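Local coordinates for thiamin pyrophosphokinase family protein (Enterococcus faecalis, PDB 3MEL) that probably transfers a diphosphate group from ATP to thiamine, making thiamine diphosphate, and binds that product together with magnesium, at residues L6-N11 and T78-A83; G10-W15 and L36-L41; E154-C159 and R170-L175; G48-L53 and H59-T64. One frame throughout, in Å; residues are numbered along the deposited sequence.

Contact 1: residues L6-N11 and T78-A83; sequences LVAGGN and TDTQLA. With TPP (thiamine diphosphate), chain E.
L6 meets A83 and A8 meets T80 where the end of central parallel strand 3-7 faces the first turn of helix 79-90, in the α/β half that carries the thiamine diphosphate site. L6 CD2 lies 4.2 Å from A83 O, and the L6 backbone hydrogen-bonds to strand 95-99. V7 points away from the helix, its backbone hydrogen-bonded to strand 26-29. At A8, where the strand has ended, CB comes within 4.3 Å of T80 OG1, a loose van der Waals approach. The helix start facing these residues is a capping box: Q81 N donates to T78 OG1, and T78 N returns a nearly straight bond (166°) to a lone pair of Q81 OE1. So fixed, the helix offers D79 N to TPP O3A at 3.1 Å. T80 grips the terminal phosphate twice, through its backbone N and through its hydroxyl, which lies beside that N (chi1 -67°); T80 OG1 donates to TPP O1B at 2.8 Å.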
loop_
_atom_site.group_PDB
_atom_site.type_symbol
_atom_site.label_atom_id
_atom_site.label_comp_id
_atom_site.label_asym_id
_atom_site.label_seq_id
_atom_site.Cartn_x
_atom_site.Cartn_y
_atom_site.Cartn_z
ATOM N N LEU A 6 -16.370 -10.279 1.040
ATOM C CA LEU A 6 -16.682 -8.957 1.614
ATOM C C LEU A 6 -16.452 -7.823 0.614
ATOM O O LEU A 6 -15.486 -7.851 -0.121
ATOM C CB LEU A 6 -15.877 -8.712 2.892
ATOM C CG LEU A 6 -16.009 -9.761 3.998
ATOM C CD1 LEU A 6 -15.174 -10.982 3.637
ATOM C CD2 LEU A 6 -15.598 -9.222 5.352
ATOM N N VAL A 7 -17.336 -6.829 0.583
ATOM C CA VAL A 7 -17.257 -5.779 -0.438
ATOM C C VAL A 7 -17.212 -4.346 0.132
ATOM O O VAL A 7 -18.216 -3.800 0.574
ATOM C CB VAL A 7 -18.416 -5.906 -1.446
ATOM C CG1 VAL A 7 -18.223 -4.964 -2.602
ATOM C CG2 VAL A 7 -18.538 -7.351 -1.938
ATOM N N ALA A 8 -16.023 -3.751 0.138
ATOM C CA ALA A 8 -15.864 -2.350 0.483
ATOM C C ALA A 8 -16.385 -1.479 -0.654
ATOM O O ALA A 8 -16.908 -1.984 -1.648
ATOM C CB ALA A 8 -14.425 -2.041 0.760
ATOM N N GLY A 9 -16.231 -0.169 -0.504
ATOM C CA GLY A 9 -16.907 0.781 -1.367
ATOM C C GLY A 9 -16.135 1.168 -2.605
ATOM O O GLY A 9 -16.499 2.107 -3.312
ATOM N N GLY A 10 -15.068 0.431 -2.874
ATOM C CA GLY A 10 -14.223 0.723 -4.011
ATOM C C GLY A 10 -15.028 0.695 -5.284
ATOM O O GLY A 10 -16.137 0.175 -5.305
ATOM N N ASN A 11 -14.482 1.272 -6.344
ATOM C CA ASN A 11 -15.087 1.112 -7.652
ATOM C C ASN A 11 -14.961 -0.353 -8.065
ATOM O O ASN A 11 -13.862 -0.927 -8.012
ATOM C CB ASN A 11 -14.428 2.033 -8.685
ATOM C CG ASN A 11 -14.959 1.801 -10.098
ATOM O OD1 ASN A 11 -15.904 1.038 -10.303
ATOM N ND2 ASN A 11 -14.356 2.468 -11.077
ATOM N N THR A 78 -12.473 0.743 11.712
ATOM C CA THR A 78 -12.980 1.025 10.374
ATOM C C THR A 78 -14.149 0.084 10.040
ATOM O O THR A 78 -14.217 -1.033 10.562
ATOM C CB THR A 78 -11.888 0.809 9.327
ATOM O OG1 THR A 78 -11.413 -0.541 9.400
ATOM C CG2 THR A 78 -10.722 1.758 9.556
ATOM N N ASP A 79 -15.053 0.520 9.165
ATOM C CA ASP A 79 -16.165 -0.338 8.743
ATOM C C ASP A 79 -15.692 -1.740 8.367
ATOM O O ASP A 79 -16.320 -2.731 8.724
ATOM C CB ASP A 79 -16.930 0.286 7.579
ATOM C CG ASP A 79 -17.952 1.313 8.037
ATOM O OD1 ASP A 79 -18.222 1.385 9.254
ATOM O OD2 ASP A 79 -18.489 2.045 7.179
ATOM N N THR A 80 -14.562 -1.806 7.668
ATOM C CA THR A 80 -13.968 -3.069 7.248
ATOM C C THR A 80 -13.421 -3.892 8.417
ATOM O O THR A 80 -13.547 -5.097 8.424
ATOM C CB THR A 80 -12.878 -2.845 6.175
ATOM O OG1 THR A 80 -13.476 -2.355 4.970
ATOM C CG2 THR A 80 -12.154 -4.134 5.855
ATOM N N GLN A 81 -12.825 -3.265 9.418
ATOM C CA GLN A 81 -12.419 -4.044 10.589
ATOM C C GLN A 81 -13.634 -4.684 11.246
ATOM O O GLN A 81 -13.616 -5.860 11.614
ATOM C CB GLN A 81 -11.662 -3.196 11.607
ATOM C CG GLN A 81 -10.205 -2.978 11.260
ATOM C CD GLN A 81 -9.562 -1.900 12.116
ATOM O OE1 GLN A 81 -10.116 -0.809 12.290
ATOM N NE2 GLN A 81 -8.385 -2.198 12.654
ATOM N N LEU A 82 -14.695 -3.898 11.370
ATOM C CA LEU A 82 -15.921 -4.356 12.004
ATOM C C LEU A 82 -16.565 -5.526 11.255
ATOM O O LEU A 82 -16.844 -6.582 11.846
ATOM C CB LEU A 82 -16.913 -3.202 12.122
ATOM C CG LEU A 82 -18.182 -3.614 12.864
ATOM C CD1 LEU A 82 -17.826 -4.238 14.213
ATOM C CD2 LEU A 82 -19.114 -2.443 13.016
ATOM N N ALA A 83 -16.791 -5.322 9.955
ATOM C CA ALA A 83 -17.381 -6.337 9.089
ATOM C C ALA A 83 -16.595 -7.632 9.124
ATOM O O ALA A 83 -17.180 -8.694 9.189
ATOM C CB ALA A 83 -17.510 -5.830 7.682
HETATM N "N1'" TPP E . -6.459 7.973 15.392
HETATM C "C2'" TPP E . -6.784 7.785 16.823
HETATM C CM2 TPP E . -5.556 7.350 17.647
HETATM N "N3'" TPP E . -8.013 7.011 17.030
HETATM C "C4'" TPP E . -9.197 7.398 16.225
HETATM N "N4'" TPP E . -10.315 6.491 16.512
HETATM C "C5'" TPP E . -8.791 7.389 14.704
HETATM C "C6'" TPP E . -7.602 8.352 14.561
HETATM C "C7'" TPP E . -9.991 7.788 13.798
HETATM N N3 TPP E . -11.015 6.699 13.717
HETATM C C2 TPP E . -10.515 5.320 13.807
HETATM S S1 TPP E . -10.967 4.483 12.259
HETATM C C5 TPP E . -12.055 5.805 11.618
HETATM C C4 TPP E . -12.157 6.867 12.730
HETATM C CM4 TPP E . -12.251 8.276 12.153
HETATM C C6 TPP E . -13.367 5.375 10.962
HETATM C C7 TPP E . -13.256 5.298 9.428
HETATM O O7 TPP E . -14.024 4.192 8.987
HETATM P PA TPP E . -14.517 3.921 7.496
HETATM O O1A TPP E . -13.422 4.781 6.753
HETATM O O2A TPP E . -15.946 3.994 7.161
HETATM O O3A TPP E . -14.313 2.458 6.904
HETATM P PB TPP E . -13.920 1.853 5.499
HETATM O O1B TPP E . -13.487 0.367 5.762
HETATM O O2B TPP E . -15.316 1.526 4.826
HETATM O O3B TPP E . -13.184 2.715 4.553
#

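Contact 2: residues G10-W15 and L36-L41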
loop_
_atom_site.group_PDB
_atom_site.type_symbol
_atom_site.label_atom_id
_atom_site.label_comp_id
_atom_site.label_asym_id
_atom_site.label_seq_id
_atom_site.Cartn_x
_atom_site.Cartn_y
_atom_site.Cartn_z
ATOM N N GLY A 10 -15.068 0.431 -2.874
ATOM C CA GLY A 10 -14.223 0.723 -4.011
ATOM C C GLY A 10 -15.028 0.695 -5.284
ATOM O O GLY A 10 -16.137 0.175 -5.305
ATOM N N ASN A 11 -14.482 1.272 -6.344
ATOM C CA ASN A 11 -15.087 1.112 -7.652
ATOM C C ASN A 11 -14.961 -0.353 -8.065
ATOM O O ASN A 11 -13.862 -0.927 -8.012
ATOM C CB ASN A 11 -14.428 2.033 -8.685
ATOM C CG ASN A 11 -14.959 1.801 -10.098
ATOM O OD1 ASN A 11 -15.904 1.038 -10.303
ATOM N ND2 ASN A 11 -14.356 2.468 -11.077
ATOM N N PRO A 12 -16.099 -0.974 -8.434
ATOM C CA PRO A 12 -16.185 -2.372 -8.887
ATOM C C PRO A 12 -15.333 -2.633 -10.127
ATOM O O PRO A 12 -15.020 -3.787 -10.425
ATOM C CB PRO A 12 -17.670 -2.533 -9.228
ATOM C CG PRO A 12 -18.353 -1.517 -8.407
ATOM C CD PRO A 12 -17.430 -0.349 -8.337
ATOM N N SER A 13 -14.967 -1.571 -10.838
ATOM C CA SER A 13 -14.106 -1.685 -12.012
ATOM C C SER A 13 -12.775 -2.328 -11.650
ATOM O O SER A 13 -12.118 -2.924 -12.500
ATOM C CB SER A 13 -13.848 -0.308 -12.624
ATOM O OG SER A 13 -15.037 0.238 -13.165
ATOM N N ASP A 14 -12.383 -2.206 -10.386
ATOM C CA ASP A 14 -11.087 -2.693 -9.939
ATOM C C ASP A 14 -11.228 -3.967 -9.159
ATOM O O ASP A 14 -10.284 -4.383 -8.476
ATOM C CB ASP A 14 -10.381 -1.658 -9.071
ATOM C CG ASP A 14 -10.226 -0.338 -9.767
ATOM O OD1 ASP A 14 -10.138 -0.327 -11.014
ATOM O OD2 ASP A 14 -10.197 0.688 -9.061
ATOM N N TRP A 15 -12.412 -4.571 -9.256
ATOM C CA TRP A 15 -12.671 -5.856 -8.640
ATOM C C TRP A 15 -11.861 -6.956 -9.323
ATOM O O TRP A 15 -11.506 -6.848 -10.498
ATOM C CB TRP A 15 -14.153 -6.203 -8.758
ATOM C CG TRP A 15 -15.065 -5.630 -7.691
ATOM C CD1 TRP A 15 -14.716 -4.856 -6.609
ATOM C CD2 TRP A 15 -16.484 -5.805 -7.611
ATOM N NE1 TRP A 15 -15.834 -4.534 -5.875
ATOM C CE2 TRP A 15 -16.930 -5.110 -6.467
ATOM C CE3 TRP A 15 -17.422 -6.479 -8.402
ATOM C CZ2 TRP A 15 -18.275 -5.076 -6.097
ATOM C CZ3 TRP A 15 -18.746 -6.440 -8.038
ATOM C CH2 TRP A 15 -19.164 -5.744 -6.897
ATOM N N LEU A 36 -22.783 -4.577 -4.583
ATOM C CA LEU A 36 -23.257 -5.943 -4.660
ATOM C C LEU A 36 -24.626 -6.043 -5.345
ATOM O O LEU A 36 -24.825 -6.891 -6.215
ATOM C CB LEU A 36 -23.348 -6.530 -3.256
ATOM C CG LEU A 36 -22.180 -7.345 -2.719
ATOM C CD1 LEU A 36 -22.471 -7.784 -1.307
ATOM C CD2 LEU A 36 -21.897 -8.547 -3.605
ATOM N N LEU A 37 -25.572 -5.196 -4.940
ATOM C CA LEU A 37 -26.940 -5.293 -5.449
ATOM C C LEU A 37 -27.027 -4.810 -6.886
ATOM O O LEU A 37 -27.801 -5.341 -7.670
ATOM C CB LEU A 37 -27.925 -4.507 -4.578
ATOM C CG LEU A 37 -27.972 -4.816 -3.078
ATOM C CD1 LEU A 37 -28.882 -3.844 -2.294
ATOM C CD2 LEU A 37 -28.387 -6.259 -2.862
ATOM N N GLU A 38 -26.244 -3.797 -7.239
ATOM C CA GLU A 38 -26.299 -3.290 -8.600
ATOM C C GLU A 38 -25.549 -4.255 -9.529
ATOM O O GLU A 38 -25.500 -4.070 -10.742
ATOM C CB GLU A 38 -25.760 -1.856 -8.686
ATOM C CG GLU A 38 -24.250 -1.755 -8.594
ATOM C CD GLU A 38 -23.755 -0.319 -8.411
ATOM O OE1 GLU A 38 -24.610 0.566 -8.151
ATOM O OE2 GLU A 38 -22.515 -0.082 -8.519
ATOM N N ALA A 39 -24.977 -5.300 -8.943
ATOM C CA ALA A 39 -24.294 -6.333 -9.711
ATOM C C ALA A 39 -25.075 -7.624 -9.579
ATOM O O ALA A 39 -24.550 -8.712 -9.792
ATOM C CB ALA A 39 -22.870 -6.524 -9.216
ATOM N N ASP A 40 -26.334 -7.482 -9.191
ATOM C CA ASP A 40 -27.265 -8.593 -9.143
ATOM C C ASP A 40 -26.752 -9.745 -8.277
ATOM O O ASP A 40 -27.120 -10.888 -8.476
ATOM C CB ASP A 40 -27.582 -9.053 -10.568
ATOM C CG ASP A 40 -29.071 -9.330 -10.785
ATOM O OD1 ASP A 40 -29.700 -9.968 -9.904
ATOM O OD2 ASP A 40 -29.613 -8.924 -11.844
ATOM N N LEU A 41 -25.919 -9.434 -7.297
ATOM C CA LEU A 41 -25.386 -10.439 -6.374
ATOM C C LEU A 41 -26.095 -10.367 -5.021
ATOM O O LEU A 41 -26.766 -9.377 -4.727
ATOM C CB LEU A 41 -23.874 -10.229 -6.179
ATOM C CG LEU A 41 -22.902 -10.847 -7.191
ATOM C CD1 LEU A 41 -21.522 -10.229 -7.066
ATOM C CD2 LEU A 41 -22.829 -12.350 -7.000
#
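W15 overlaps the segment L36-L41 with the benzo edge of its indole: CZ3 approaches A39 CB at 4.3 Å, near the ring plane, and CH2 lies 4.5 Å from L36 N. P12 CA sits 3.5 Å above one face of the ring, displaced from its centre. P12 also faces L36-L41, its CG 4.4 Å from E38 OE2. Each side is shaped by a compact turn. N11 OD1 accepts from S13 N at 2.8 Å in an Asx turn, and S13 OG donates to the same oxygen from the same face. Opposite, a Schellman motif ends helix 32-37: L41 N bonds to L36 O, D40 N to L37 O, and D40 takes positive phi (56°). The contact thus joins the loop after strand 3-7 to the C-terminal end of helix 32-37, with W15 and L36 both packing on V7 of strand 3-7, L36 and L41 on F26 of strand 26-29, and L37 against helix 57-64.

Contact 3: residues E154-C159 and R170-L175; sequences EYLAYC and RRSKYL
S172 carries the contact of R170-L175 with E154-C159 through its hydroxyl. L156 CD2 comes to 4.3 Å from S172 OG, and Y158 OH lies 4.5 Å from the same oxygen, separations that speak for loose packing. L156 and Y158 are two residues apart on the strand, so both side chains leave the same face; with CG anti to its backbone N (chi1 175°), L156 extends CD2 toward the serine. S172 OG is tied within its own loop, donating to R170 O at 3.0 Å from well above that carbonyl plane. Both segments fall in the region assigned to the vitamin B1 binding domain, where a strand of the mixed sheet faces the loop leaving the three-stranded antiparallel sheet. From that second sheet A197 touches L156, Y158 and S172, while F199 meets the Y158 ring edge-to-face. At the start of the strand, E154 and Y155 both face S211 in a classic beta bulge; farther out, R105 of the second subunit makes a cation-pi contact with Y155.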
loop_
_atom_site.group_PDB
_atom_site.type_symbol
_atom_site.label_atom_id
_atom_site.label_comp_id
_atom_site.label_asym_id
_atom_site.label_seq_id
_atom_site.Cartn_x
_atom_site.Cartn_y
_atom_site.Cartn_z
ATOM N N GLU A 154 0.937 -12.501 -13.317
ATOM C CA GLU A 154 2.284 -12.609 -13.881
ATOM C C GLU A 154 3.410 -12.599 -12.841
ATOM O O GLU A 154 4.466 -13.195 -13.063
ATOM C CB GLU A 154 2.531 -11.483 -14.893
ATOM C CG GLU A 154 1.450 -11.365 -15.964
ATOM C CD GLU A 154 1.356 -9.965 -16.574
ATOM O OE1 GLU A 154 1.074 -9.875 -17.797
ATOM O OE2 GLU A 154 1.551 -8.962 -15.830
ATOM N N TYR A 155 3.189 -11.924 -11.716
ATOM C CA TYR A 155 4.264 -11.670 -10.768
ATOM C C TYR A 155 4.040 -12.318 -9.410
ATOM O O TYR A 155 2.912 -12.607 -9.031
ATOM C CB TYR A 155 4.494 -10.165 -10.638
ATOM C CG TYR A 155 4.816 -9.508 -11.968
ATOM C CD1 TYR A 155 6.039 -9.744 -12.603
ATOM C CD2 TYR A 155 3.907 -8.662 -12.594
ATOM C CE1 TYR A 155 6.341 -9.161 -13.811
ATOM C CE2 TYR A 155 4.205 -8.067 -13.808
ATOM C CZ TYR A 155 5.428 -8.320 -14.410
ATOM O OH TYR A 155 5.738 -7.744 -15.626
ATOM N N LEU A 156 5.131 -12.565 -8.697
ATOM C CA LEU A 156 5.085 -13.117 -7.353
ATOM C C LEU A 156 5.929 -12.230 -6.428
ATOM O O LEU A 156 6.952 -11.690 -6.831
ATOM C CB LEU A 156 5.616 -14.555 -7.363
ATOM C CG LEU A 156 5.776 -15.328 -6.047
ATOM C CD1 LEU A 156 4.454 -15.477 -5.269
ATOM C CD2 LEU A 156 6.426 -16.681 -6.295
ATOM N N ALA A 157 5.507 -12.061 -5.190
ATOM C CA ALA A 157 6.228 -11.170 -4.302
ATOM C C ALA A 157 6.202 -11.690 -2.882
ATOM O O ALA A 157 5.185 -12.203 -2.399
ATOM C CB ALA A 157 5.645 -9.797 -4.362
ATOM N N TYR A 158 7.344 -11.590 -2.222
ATOM C CA TYR A 158 7.394 -11.846 -0.799
ATOM C C TYR A 158 7.640 -10.532 -0.080
ATOM O O TYR A 158 8.744 -9.977 -0.087
ATOM C CB TYR A 158 8.447 -12.893 -0.464
ATOM C CG TYR A 158 8.119 -14.238 -1.067
ATOM C CD1 TYR A 158 7.398 -15.185 -0.356
ATOM C CD2 TYR A 158 8.520 -14.552 -2.360
ATOM C CE1 TYR A 158 7.084 -16.415 -0.924
ATOM C CE2 TYR A 158 8.229 -15.754 -2.922
ATOM C CZ TYR A 158 7.509 -16.688 -2.207
ATOM O OH TYR A 158 7.224 -17.893 -2.795
ATOM N N CYS A 159 6.561 -10.018 0.498
ATOM C CA CYS A 159 6.578 -8.753 1.200
ATOM C C CYS A 159 6.673 -9.053 2.684
ATOM O O CYS A 159 5.737 -9.575 3.274
ATOM C CB CYS A 159 5.304 -7.996 0.863
ATOM S SG CYS A 159 5.158 -7.680 -0.902
ATOM N N ARG A 170 12.119 -21.204 -2.981
ATOM C CA ARG A 170 12.464 -21.955 -4.193
ATOM C C ARG A 170 11.394 -21.936 -5.284
ATOM O O ARG A 170 10.350 -21.291 -5.154
ATOM C CB ARG A 170 12.790 -23.415 -3.856
ATOM C CG ARG A 170 14.064 -23.629 -3.050
ATOM C CD ARG A 170 15.332 -23.404 -3.881
ATOM N NE ARG A 170 16.527 -23.475 -3.041
ATOM C CZ ARG A 170 17.188 -22.414 -2.586
ATOM N NH1 ARG A 170 16.787 -21.188 -2.909
ATOM N NH2 ARG A 170 18.263 -22.574 -1.819
ATOM N N ARG A 171 11.684 -22.670 -6.357
ATOM C CA ARG A 171 10.793 -22.793 -7.511
ATOM C C ARG A 171 10.326 -21.445 -8.079
ATOM O O ARG A 171 9.327 -21.384 -8.798
ATOM C CB ARG A 171 9.594 -23.682 -7.183
ATOM C CG ARG A 171 9.944 -25.031 -6.573
ATOM C CD ARG A 171 8.872 -26.040 -6.942
ATOM N NE ARG A 171 8.096 -26.563 -5.814
ATOM C CZ ARG A 171 6.885 -27.121 -5.933
ATOM N NH1 ARG A 171 6.289 -27.210 -7.124
ATOM N NH2 ARG A 171 6.254 -27.576 -4.857
ATOM N N SER A 172 11.047 -20.376 -7.749
ATOM C CA SER A 172 10.777 -19.051 -8.294
ATOM C C SER A 172 11.790 -18.750 -9.394
ATOM O O SER A 172 12.700 -19.539 -9.632
ATOM C CB SER A 172 10.897 -17.985 -7.196
ATOM O OG SER A 172 10.305 -18.425 -5.983
ATOM N N LYS A 173 11.636 -17.607 -10.054
ATOM C CA LYS A 173 12.610 -17.150 -11.045
ATOM C C LYS A 173 13.660 -16.284 -10.371
ATOM O O LYS A 173 14.383 -15.559 -11.029
ATOM C CB LYS A 173 11.909 -16.370 -12.170
ATOM C CG LYS A 173 12.789 -15.855 -13.306
ATOM C CD LYS A 173 12.843 -14.333 -13.301
ATOM C CE LYS A 173 13.321 -13.776 -14.625
ATOM N NZ LYS A 173 12.580 -14.399 -15.765
ATOM N N TYR A 174 13.720 -16.367 -9.049
ATOM C CA TYR A 174 14.646 -15.592 -8.220
ATOM C C TYR A 174 14.578 -16.196 -6.840
ATOM O O TYR A 174 13.495 -16.487 -6.334
ATOM C CB TYR A 174 14.247 -14.129 -8.123
ATOM C CG TYR A 174 14.496 -13.321 -9.365
ATOM C CD1 TYR A 174 15.785 -13.064 -9.804
ATOM C CD2 TYR A 174 13.441 -12.787 -10.086
ATOM C CE1 TYR A 174 16.015 -12.313 -10.941
ATOM C CE2 TYR A 174 13.660 -12.039 -11.228
ATOM C CZ TYR A 174 14.948 -11.806 -11.652
ATOM O OH TYR A 174 15.164 -11.056 -12.788
ATOM N N LEU A 175 15.733 -16.396 -6.227
ATOM C CA LEU A 175 15.772 -17.170 -5.005
ATOM C C LEU A 175 16.368 -16.377 -3.857
ATOM O O LEU A 175 17.133 -15.426 -4.056
ATOM C CB LEU A 175 16.562 -18.468 -5.223
ATOM C CG LEU A 175 16.296 -19.318 -6.477
ATOM C CD1 LEU A 175 17.174 -20.565 -6.454
ATOM C CD2 LEU A 175 14.831 -19.700 -6.623
#

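Contact 4: residues G48-L53 and H59-T64; sequences GDFDSL and HFVQET
V61 faces F50 and L53 together, giving each a different methyl. Its CG1 is anti to the backbone N (chi1 167°) and approaches F50 CE1 obliquely at 4.3 Å. The F50 ring is sent toward V61 with CG anti to the carbonyl carbon (chi1 -62°). The other valine branch, CG2, lies beside the valine N and reaches L53 CD2 at 4.0 Å, the two side chains crossing at about a right angle. L53 likewise sets CG anti to the carbonyl carbon, and its second torsion (chi2 71°) then turns CD2 toward V61. F50-L53 is a type I turn (L53 N to F50 O, 3.0 Å) that brings both residues to this side, F50 taking positive phi. Overlapping this turn, D51 N donates to D49 OD1 at 3.2 Å, through the anti lone pair, in an Asx turn. D49 ligates magnesium and lines the thiamine diphosphate pocket; its OD2 has a salt bridge to K75, and F50 N hydrogen-bonds to D30 OD1 of the same metal site. The chemistry therefore divides within the five residues D49-L53: aspartates and backbone N-H groups serve the metal side, whereas apolar contacts from F50 and L53 fasten the loop to helix 57-64.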
loop_
_atom_site.group_PDB
_atom_site.type_symbol
_atom_site.label_atom_id
_atom_site.label_comp_id
_atom_site.label_asym_id
_atom_site.label_seq_id
_atom_site.Cartn_x
_atom_site.Cartn_y
_atom_site.Cartn_z
ATOM N N GLY A 48 -21.374 -1.153 8.598
ATOM C CA GLY A 48 -20.860 0.194 8.468
ATOM C C GLY A 48 -21.680 1.205 9.224
ATOM O O GLY A 48 -22.521 0.840 10.021
ATOM N N ASP A 49 -21.417 2.480 8.982
ATOM C CA ASP A 49 -22.166 3.553 9.613
ATOM C C ASP A 49 -23.032 4.154 8.532
ATOM O O ASP A 49 -23.969 4.903 8.791
ATOM C CB ASP A 49 -21.221 4.589 10.217
ATOM C CG ASP A 49 -20.028 4.879 9.332
ATOM O OD1 ASP A 49 -20.235 5.377 8.211
ATOM O OD2 ASP A 49 -18.878 4.624 9.755
ATOM N N PHE A 50 -22.697 3.791 7.303
ATOM C CA PHE A 50 -23.509 4.101 6.139
ATOM C C PHE A 50 -23.678 5.592 5.929
ATOM O O PHE A 50 -24.639 6.018 5.301
ATOM C CB PHE A 50 -24.872 3.384 6.215
ATOM C CG PHE A 50 -24.762 1.881 6.225
ATOM C CD1 PHE A 50 -24.589 1.184 5.056
ATOM C CD2 PHE A 50 -24.809 1.176 7.409
ATOM C CE1 PHE A 50 -24.476 -0.183 5.063
ATOM C CE2 PHE A 50 -24.692 -0.199 7.418
ATOM C CZ PHE A 50 -24.523 -0.873 6.245
ATOM N N ASP A 51 -22.729 6.376 6.434
ATOM C CA ASP A 51 -22.775 7.826 6.267
ATOM C C ASP A 51 -22.510 8.226 4.820
ATOM O O ASP A 51 -22.889 9.307 4.374
ATOM C CB ASP A 51 -21.825 8.553 7.249
ATOM C CG ASP A 51 -20.337 8.184 7.052
ATOM O OD1 ASP A 51 -19.980 7.474 6.067
ATOM O OD2 ASP A 51 -19.520 8.623 7.901
ATOM N N SER A 52 -21.869 7.350 4.069
ATOM C CA SER A 52 -21.656 7.654 2.675
ATOM C C SER A 52 -22.968 7.510 1.868
ATOM O O SER A 52 -23.077 8.016 0.750
ATOM C CB SER A 52 -20.507 6.803 2.127
ATOM O OG SER A 52 -20.959 5.836 1.205
ATOM N N LEU A 53 -23.975 6.852 2.447
ATOM C CA LEU A 53 -25.225 6.573 1.728
ATOM C C LEU A 53 -26.364 7.585 1.922
ATOM O O LEU A 53 -26.567 8.122 3.008
ATOM C CB LEU A 53 -25.744 5.170 2.066
ATOM C CG LEU A 53 -24.966 3.939 1.605
ATOM C CD1 LEU A 53 -23.678 3.816 2.387
ATOM C CD2 LEU A 53 -25.825 2.701 1.788
ATOM N N HIS A 59 -32.283 2.936 2.754
ATOM C CA HIS A 59 -33.577 2.300 2.988
ATOM C C HIS A 59 -33.575 1.004 2.170
ATOM O O HIS A 59 -34.028 -0.053 2.617
ATOM C CB HIS A 59 -34.729 3.237 2.576
ATOM C CG HIS A 59 -36.097 2.687 2.847
ATOM N ND1 HIS A 59 -36.818 1.981 1.905
ATOM C CD2 HIS A 59 -36.870 2.731 3.957
ATOM C CE1 HIS A 59 -37.976 1.615 2.425
ATOM N NE2 HIS A 59 -38.033 2.057 3.668
ATOM N N PHE A 60 -33.022 1.104 0.969
ATOM C CA PHE A 60 -32.934 -0.015 0.054
ATOM C C PHE A 60 -31.991 -1.110 0.554
ATOM O O PHE A 60 -32.219 -2.288 0.295
ATOM C CB PHE A 60 -32.498 0.492 -1.318
ATOM C CG PHE A 60 -32.262 -0.590 -2.314
ATOM C CD1 PHE A 60 -33.261 -1.519 -2.599
ATOM C CD2 PHE A 60 -31.044 -0.679 -2.985
ATOM C CE1 PHE A 60 -33.046 -2.521 -3.525
ATOM C CE2 PHE A 60 -30.820 -1.680 -3.915
ATOM C CZ PHE A 60 -31.823 -2.601 -4.184
ATOM N N VAL A 61 -30.936 -0.723 1.265
ATOM C CA VAL A 61 -29.988 -1.680 1.819
ATOM C C VAL A 61 -30.561 -2.352 3.062
ATOM O O VAL A 61 -30.117 -3.413 3.484
ATOM C CB VAL A 61 -28.661 -1.001 2.152
ATOM C CG1 VAL A 61 -27.794 -1.899 3.003
ATOM C CG2 VAL A 61 -27.952 -0.613 0.878
ATOM N N GLN A 62 -31.583 -1.737 3.633
ATOM C CA GLN A 62 -32.165 -2.226 4.870
ATOM C C GLN A 62 -33.277 -3.242 4.604
ATOM O O GLN A 62 -33.478 -4.161 5.396
ATOM C CB GLN A 62 -32.681 -1.043 5.680
ATOM C CG GLN A 62 -33.071 -1.351 7.099
ATOM C CD GLN A 62 -33.039 -0.100 7.949
ATOM O OE1 GLN A 62 -32.396 0.897 7.582
ATOM N NE2 GLN A 62 -33.733 -0.136 9.087
ATOM N N GLU A 63 -33.993 -3.082 3.491
ATOM C CA GLU A 63 -35.012 -4.058 3.085
ATOM C C GLU A 63 -34.339 -5.307 2.508
ATOM O O GLU A 63 -34.727 -6.447 2.798
ATOM C CB GLU A 63 -35.978 -3.481 2.032
ATOM C CG GLU A 63 -36.787 -2.252 2.441
ATOM C CD GLU A 63 -37.565 -2.417 3.758
ATOM O OE1 GLU A 63 -38.692 -2.971 3.738
ATOM O OE2 GLU A 63 -37.058 -1.964 4.813
ATOM N N THR A 64 -33.316 -5.076 1.699
ATOM C CA THR A 64 -32.639 -6.147 0.992
ATOM C C THR A 64 -31.705 -7.036 1.830
ATOM O O THR A 64 -31.790 -8.241 1.752
ATOM C CB THR A 64 -31.882 -5.594 -0.206
ATOM O OG1 THR A 64 -32.804 -4.911 -1.064
ATOM C CG2 THR A 64 -31.217 -6.714 -0.954
#

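Contacts 1, 2 and 4 share the α/β half, while contact 3 lies in the β-rich half, its centre about 29 Å from that of contact 1 and about 42 Å from that of contact 4. Contacts 1, 3 and 4 are buried, contact 2 only partly so; contacts 1 and 3 both reach the ten-stranded sheet. V7, next to L6 and A8 of contact 1, packs on W15 and L36 of contact 2, and L37 of segment 36-41 packs on F60 and T64 of segment 59-64. Van der Waals packing crosses all four, but in contacts 1 and 4 it carries residues that bind ligand or metal, with the D79 and D49 carboxylates close together, whereas contacts 2 and 3 lie away from the sites.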